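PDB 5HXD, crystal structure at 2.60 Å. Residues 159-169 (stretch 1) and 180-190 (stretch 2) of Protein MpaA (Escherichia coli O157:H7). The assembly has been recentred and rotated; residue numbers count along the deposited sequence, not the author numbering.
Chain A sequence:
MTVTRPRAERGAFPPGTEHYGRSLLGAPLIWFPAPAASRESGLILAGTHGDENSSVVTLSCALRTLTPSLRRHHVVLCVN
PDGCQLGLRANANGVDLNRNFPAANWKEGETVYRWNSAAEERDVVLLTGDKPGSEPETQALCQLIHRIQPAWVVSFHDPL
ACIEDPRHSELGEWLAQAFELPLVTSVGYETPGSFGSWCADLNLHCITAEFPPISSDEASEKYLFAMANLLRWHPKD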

ATOM      1  N   PRO A 159       0.750  -0.023  13.980  1.00 56.94           N
ATOM      2  CA  PRO A 159      -0.626   0.355  14.293  1.00 56.47           C
ATOM      3  C   PRO A 159      -0.762   0.669  15.781  1.00 53.24           C
ATOM      4  O   PRO A 159      -1.735   0.243  16.403  1.00 52.46           O
ATOM      5  CB  PRO A 159      -1.397  -0.911  13.934  1.00 53.02           C
ATOM      6  CG  PRO A 159      -0.368  -2.057  14.264  1.00 49.47           C
ATOM      7  CD  PRO A 159       0.999  -1.383  14.477  1.00 45.53           C
ATOM      8  N   LEU A 160       0.206   1.396  16.335  1.00 49.58           N
ATOM      9  CA  LEU A 160       0.343   1.511  17.780  1.00 47.81           C
ATOM     10  C   LEU A 160      -0.517   2.602  18.406  1.00 51.11           C
ATOM     11  O   LEU A 160      -0.452   2.814  19.619  1.00 48.14           O
ATOM     12  CB  LEU A 160       1.805   1.735  18.138  1.00 46.47           C
ATOM     13  CG  LEU A 160       2.650   0.573  17.628  1.00 49.07           C
ATOM     14  CD1 LEU A 160       4.077   0.768  18.047  1.00 51.61           C
ATOM     15  CD2 LEU A 160       2.106  -0.772  18.127  1.00 39.05           C
ATOM     16  N   ALA A 161      -1.315   3.277  17.578  1.00 47.18           N
ATOM     17  CA  ALA A 161      -2.389   4.155  18.049  1.00 53.42           C
ATOM     18  C   ALA A 161      -1.940   5.232  19.051  1.00 52.71           C
ATOM     19  O   ALA A 161      -2.503   5.348  20.147  1.00 50.87           O
ATOM     20  CB  ALA A 161      -3.516   3.316  18.657  1.00 46.08           C
ATOM     21  N   CYS A 162      -0.956   6.035  18.661  1.00 50.64           N
ATOM     22  CA  CYS A 162      -0.453   7.072  19.548  1.00 55.12           C
ATOM     23  C   CYS A 162       0.485   8.044  18.835  1.00 57.16           C
ATOM     24  O   CYS A 162       0.979   7.754  17.743  1.00 56.58           O
ATOM     25  CB  CYS A 162       0.279   6.439  20.725  1.00 54.31           C
ATOM     26  SG  CYS A 162       1.734   5.532  20.197  1.00 53.49           S
ATOM     27  N   ILE A 163       0.725   9.188  19.479  1.00 53.24           N
ATOM     28  CA  ILE A 163       1.648  10.209  19.000  1.00 52.88           C
ATOM     29  C   ILE A 163       2.926  10.194  19.836  1.00 57.80           C
ATOM     30  O   ILE A 163       2.886  10.516  21.026  1.00 59.84           O
ATOM     31  CB  ILE A 163       1.031  11.616  19.074  1.00 50.52           C
ATOM     32  CG1 ILE A 163      -0.303  11.666  18.333  1.00 47.33           C
ATOM     33  CG2 ILE A 163       2.002  12.658  18.517  1.00 48.36           C
ATOM     34  CD1 ILE A 163      -0.189  11.389  16.873  1.00 50.76           C
ATOM     35  N   GLU A 164       4.054   9.828  19.230  1.00 52.51           N
ATOM     36  CA  GLU A 164       5.311   9.750  19.973  1.00 55.34           C
ATOM     37  C   GLU A 164       6.157  10.996  19.801  1.00 59.91           C
ATOM     38  O   GLU A 164       6.925  11.088  18.849  1.00 61.58           O
ATOM     39  CB  GLU A 164       6.124   8.552  19.531  1.00 57.12           C
ATOM     40  CG  GLU A 164       5.408   7.248  19.666  1.00 64.08           C
ATOM     41  CD  GLU A 164       6.146   6.138  18.986  1.00 62.89           C
ATOM     42  OE1 GLU A 164       7.345   5.945  19.299  1.00 67.02           O
ATOM     43  OE2 GLU A 164       5.527   5.465  18.138  1.00 65.28           O
ATOM     44  N   ASP A 165       6.022  11.949  20.718  1.00 60.69           N
ATOM     45  CA  ASP A 165       6.815  13.167  20.659  1.00 58.46           C
ATOM     46  C   ASP A 165       7.836  13.185  21.779  1.00 60.81           C
ATOM     47  O   ASP A 165       7.490  13.456  22.930  1.00 62.45           O
ATOM     48  CB  ASP A 165       5.923  14.405  20.745  1.00 58.02           C
ATOM     49  CG  ASP A 165       6.660  15.674  20.375  1.00 58.95           C
ATOM     50  OD1 ASP A 165       7.905  15.670  20.431  1.00 59.43           O
ATOM     51  OD2 ASP A 165       6.004  16.678  20.021  1.00 59.87           O
ATOM     52  N   PRO A 166       9.106  12.922  21.428  1.00 63.78           N
ATOM     53  CA  PRO A 166      10.262  12.896  22.346  1.00 60.86           C
ATOM     54  C   PRO A 166      10.522  14.244  23.015  1.00 58.22           C
ATOM     55  O   PRO A 166      11.239  14.305  24.015  1.00 61.40           O
ATOM     56  CB  PRO A 166      11.438  12.510  21.436  1.00 56.30           C
ATOM     57  CG  PRO A 166      10.995  12.896  20.049  1.00 56.12           C
ATOM     58  CD  PRO A 166       9.499  12.714  20.020  1.00 51.53           C
ATOM     59  N   ARG A 167       9.939  15.306  22.471  1.00 55.96           N
ATOM     60  CA  ARG A 167      10.102  16.635  23.052  1.00 61.76           C
ATOM     61  C   ARG A 167       8.916  17.050  23.916  1.00 61.07           C
ATOM     62  O   ARG A 167       9.053  17.936  24.766  1.00 66.32           O
ATOM     63  CB  ARG A 167      10.323  17.676  21.949  1.00 57.61           C
ATOM     64  CG  ARG A 167      11.739  18.227  21.926  1.00 59.40           C
ATOM     65  CD  ARG A 167      12.430  18.053  20.574  1.00 53.58           C
ATOM     66  NE  ARG A 167      12.493  19.312  19.836  1.00 56.16           N
ATOM     67  CZ  ARG A 167      13.486  19.659  19.024  1.00 50.90           C
ATOM     68  NH1 ARG A 167      14.512  18.844  18.845  1.00 43.55           N
ATOM     69  NH2 ARG A 167      13.448  20.823  18.390  1.00 55.29           N
ATOM     70  N   HIS A 168       7.775  16.392  23.703  1.00 60.29           N
ATOM     71  CA  HIS A 168       6.481  16.826  24.243  1.00 61.50           C
ATOM     72  C   HIS A 168       6.272  18.309  23.950  1.00 66.82           C
ATOM     73  O   HIS A 168       6.322  19.147  24.856  1.00 70.29           O
ATOM     74  CB  HIS A 168       6.378  16.559  25.752  1.00 64.43           C
ATOM     75  CG  HIS A 168       5.006  16.773  26.309  1.00 69.57           C
ATOM     76  ND1 HIS A 168       4.635  17.937  26.964  1.00 69.30           N
ATOM     77  CD2 HIS A 168       3.901  15.989  26.310  1.00 72.36           C
ATOM     78  CE1 HIS A 168       3.377  17.852  27.339  1.00 70.84           C
ATOM     79  NE2 HIS A 168       2.900  16.676  26.952  1.00 73.63           N
ATOM     80  N   SER A 169       6.055  18.633  22.678  1.00 60.73           N
ATOM     81  CA  SER A 169       5.914  20.024  22.259  1.00 59.74           C
ATOM     82  C   SER A 169       4.480  20.369  21.858  1.00 61.24           C
ATOM     83  O   SER A 169       3.551  19.617  22.137  1.00 63.70           O
ATOM     84  CB  SER A 169       6.859  20.314  21.101  1.00 59.19           C
ATOM     85  OG  SER A 169       6.536  19.484  20.000  1.00 67.13           O
ATOM     86  N   GLU A 180      -7.061  12.331  17.948  1.00 62.53           N
ATOM     87  CA  GLU A 180      -7.572  11.608  19.121  1.00 63.24           C
ATOM     88  C   GLU A 180      -6.739  10.391  19.510  1.00 57.53           C
ATOM     89  O   GLU A 180      -7.256   9.311  19.810  1.00 54.40           O
ATOM     90  CB  GLU A 180      -9.032  11.219  18.917  1.00 57.80           C
ATOM     91  CG  GLU A 180      -9.933  12.261  19.530  1.00 64.54           C
ATOM     92  CD  GLU A 180     -11.376  11.912  19.447  1.00 68.30           C
ATOM     93  OE1 GLU A 180     -11.776  10.864  20.006  1.00 77.68           O
ATOM     94  OE2 GLU A 180     -12.107  12.709  18.824  1.00 77.60           O
ATOM     95  N   LEU A 181      -5.434  10.619  19.563  1.00 55.56           N
ATOM     96  CA  LEU A 181      -4.481   9.613  19.970  1.00 54.64           C
ATOM     97  C   LEU A 181      -3.710  10.121  21.162  1.00 55.38           C
ATOM     98  O   LEU A 181      -3.350  11.295  21.214  1.00 53.07           O
ATOM     99  CB  LEU A 181      -3.521   9.284  18.829  1.00 51.73           C
ATOM    100  CG  LEU A 181      -4.153   8.561  17.658  1.00 53.37           C
ATOM    101  CD1 LEU A 181      -3.099   8.320  16.600  1.00 56.45           C
ATOM    102  CD2 LEU A 181      -4.751   7.256  18.158  1.00 46.66           C
ATOM    103  N   PRO A 182      -3.447   9.234  22.122  1.00 52.05           N
ATOM    104  CA  PRO A 182      -2.637   9.546  23.300  1.00 55.59           C
ATOM    105  C   PRO A 182      -1.279  10.124  22.922  1.00 56.74           C
ATOM    106  O   PRO A 182      -0.741   9.749  21.884  1.00 56.15           O
ATOM    107  CB  PRO A 182      -2.475   8.183  23.981  1.00 49.66           C
ATOM    108  CG  PRO A 182      -2.792   7.195  22.924  1.00 52.80           C
ATOM    109  CD  PRO A 182      -3.847   7.825  22.100  1.00 50.23           C
ATOM    110  N   LEU A 183      -0.742  11.026  23.743  1.00 59.87           N
ATOM    111  CA  LEU A 183       0.600  11.553  23.516  1.00 56.73           C
ATOM    112  C   LEU A 183       1.593  10.885  24.455  1.00 60.14           C
ATOM    113  O   LEU A 183       1.396  10.849  25.663  1.00 67.09           O
ATOM    114  CB  LEU A 183       0.630  13.069  23.689  1.00 57.56           C
ATOM    115  CG  LEU A 183       1.999  13.734  23.535  1.00 58.52           C
ATOM    116  CD1 LEU A 183       2.687  13.345  22.247  1.00 57.56           C
ATOM    117  CD2 LEU A 183       1.842  15.217  23.570  1.00 59.82           C
ATOM    118  N   VAL A 184       2.665  10.359  23.879  1.00 61.78           N
ATOM    119  CA  VAL A 184       3.630   9.527  24.586  1.00 59.85           C
ATOM    120  C   VAL A 184       5.020   9.980  24.131  1.00 57.38           C
ATOM    121  O   VAL A 184       5.121  10.703  23.142  1.00 60.34           O
ATOM    122  CB  VAL A 184       3.336   8.016  24.301  1.00 60.66           C
ATOM    123  CG1 VAL A 184       4.515   7.292  23.667  1.00 60.24           C
ATOM    124  CG2 VAL A 184       2.860   7.316  25.564  1.00 63.16           C
ATOM    125  N   THR A 185       6.089   9.628  24.843  1.00 57.84           N
ATOM    126  CA  THR A 185       7.423   9.980  24.341  1.00 59.45           C
ATOM    127  C   THR A 185       8.092   8.833  23.548  1.00 65.96           C
ATOM    128  O   THR A 185       8.872   9.088  22.622  1.00 63.21           O
ATOM    129  CB  THR A 185       8.376  10.433  25.480  1.00 66.08           C
ATOM    130  OG1 THR A 185       8.055   9.736  26.687  1.00 75.77           O
ATOM    131  CG2 THR A 185       8.285  11.942  25.721  1.00 60.16           C
ATOM    132  N   SER A 186       7.775   7.578  23.867  1.00 66.10           N
ATOM    133  CA  SER A 186       8.396   6.469  23.140  1.00 67.41           C
ATOM    134  C   SER A 186       7.553   5.205  23.020  1.00 71.29           C
ATOM    135  O   SER A 186       6.666   4.952  23.840  1.00 72.76           O
ATOM    136  CB  SER A 186       9.726   6.091  23.799  1.00 62.44           C
ATOM    137  OG  SER A 186      10.740   7.011  23.450  1.00 66.71           O
ATOM    138  N   VAL A 187       7.850   4.416  21.986  1.00 66.72           N
ATOM    139  CA  VAL A 187       7.453   3.012  21.950  1.00 65.18           C
ATOM    140  C   VAL A 187       8.390   2.257  22.890  1.00 67.98           C
ATOM    141  O   VAL A 187       9.574   2.069  22.589  1.00 70.22           O
ATOM    142  CB  VAL A 187       7.517   2.399  20.509  1.00 66.22           C
ATOM    143  CG1 VAL A 187       6.330   2.840  19.683  1.00 62.32           C
ATOM    144  CG2 VAL A 187       8.823   2.762  19.788  1.00 61.45           C
ATOM    145  N   GLY A 188       7.875   1.820  24.032  1.00 65.31           N
ATOM    146  CA  GLY A 188       8.705   1.238  25.079  1.00 58.76           C
ATOM    147  C   GLY A 188       9.684   0.129  24.721  1.00 62.23           C
ATOM    148  O   GLY A 188       9.961  -0.741  25.554  1.00 65.01           O
ATOM    149  N   TYR A 189      10.206   0.144  23.494  1.00 63.05           N
ATOM    150  CA  TYR A 189      11.288  -0.761  23.095  1.00 64.67           C
ATOM    151  C   TYR A 189      12.309   0.005  22.252  1.00 57.87           C
ATOM    152  O   TYR A 189      12.018   1.091  21.740  1.00 51.56           O
ATOM    153  CB  TYR A 189      10.765  -1.997  22.331  1.00 59.88           C
ATOM    154  CG  TYR A 189       9.941  -1.664  21.116  1.00 60.46           C
ATOM    155  CD1 TYR A 189      10.529  -1.508  19.864  1.00 58.11           C
ATOM    156  CD2 TYR A 189       8.569  -1.492  21.220  1.00 66.63           C
ATOM    157  CE1 TYR A 189       9.762  -1.188  18.753  1.00 58.23           C
ATOM    158  CE2 TYR A 189       7.796  -1.184  20.114  1.00 65.67           C
ATOM    159  CZ  TYR A 189       8.394  -1.038  18.889  1.00 60.00           C
ATOM    160  OH  TYR A 189       7.614  -0.728  17.808  1.00 64.18           O
ATOM    161  N   GLU A 190      13.497  -0.588  22.119  1.00 60.06           N
ATOM    162  CA  GLU A 190      14.649   0.028  21.463  1.00 59.14           C
ATOM    163  C   GLU A 190      14.612  -0.163  19.950  1.00 50.85           C
ATOM    164  O   GLU A 190      14.254  -1.225  19.477  1.00 58.57           O
ATOM    165  CB  GLU A 190      15.948  -0.558  22.042  1.00 61.32           C
ATOM    166  CG  GLU A 190      17.076   0.452  22.237  1.00 62.23           C
ATOM    167  CD  GLU A 190      18.008   0.071  23.383  1.00 69.27           C
ATOM    168  OE1 GLU A 190      17.722   0.476  24.537  1.00 70.15           O
ATOM    169  OE2 GLU A 190      19.021  -0.623  23.133  1.00 62.60           O
TER

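Two short strands, 162-164 and 183-184, lie side by side in parallel, and three backbone hydrogen bonds fix their register. Ile-163 N donates to Pro-182 O at 2.9 Å and nearly straight, Val-184 N donates to Ile-163 O at 2.9 Å, and Asp-165 N donates to Val-184 O at 2.9 Å. Ile-163 thus uses both its N and its O on the other stretch, its N to the residue before the bridge partner and its O to the residue after it, as a residue in a parallel ladder should. Pro-182, which has no N-H to give, serves here through its carbonyl. Glu-164 CA adds a C-H...O contact to Val-184 O at 3.3 Å.

On this frame, Leu-183 and Ile-163 cover the most surface, and their side chains emerge on the same face of the sheet. Leu-183, with chi1 t and chi2 p, brings CD1 to 3.1 Å from Ile-163 O, to 3.9 Å from Ile-163 CG2 and to 3.7 Å from Asp-165 CB; its CD2 lies 3.5 Å from His-168 CD2, meeting the ring obliquely. One forked side chain therefore reaches both the strand and the turn beyond it. Buried Ile-163 packs the other way as well, its CG1 4.0 Å from Leu-181 CB. A beta-branched residue suits a strand, and here its two branches meet different leucines.

Leu-181, also buried, points toward the first stretch and closes this apolar patch: its CD2 lies 4.2 Å from Ala-161 CB, and its CD1 3.7 Å from Cys-162 N. Alongside, Cys-162 CB rests 3.9 Å from Pro-182 CG, a compact pairing at the start of the ladder.

The face bearing Glu-164 and Val-184 is more mixed. The aliphatic part of Glu-164 passes Val-184, CG to CG1 at 4.1 Å, before its carboxylate reaches Val-187, where OE1 accepts a weak hydrogen bond from Val-187 N at 3.1 Å. The long side chain lets a strand residue reach the loop that follows the partner strand. Val-187 also meets Leu-160, CG1 to CD1 at 3.5 Å, an apolar contact toward the exposed margin.

Past the strands, Asp-165 organises its own turn. Its OD1 accepts from Arg-167 N at 2.9 Å and its OD2 from Ser-169 OG at 2.9 Å, while its backbone O accepts from His-168 N at 3.0 Å. Thr-185 lays CG2 3.3 Å from Asp-165 O. The design lesson is economical: backbone bonds set the register, branched apolar residues fill one face, and a buried acid reaches across the other face to the loop, with a weak bond at its end.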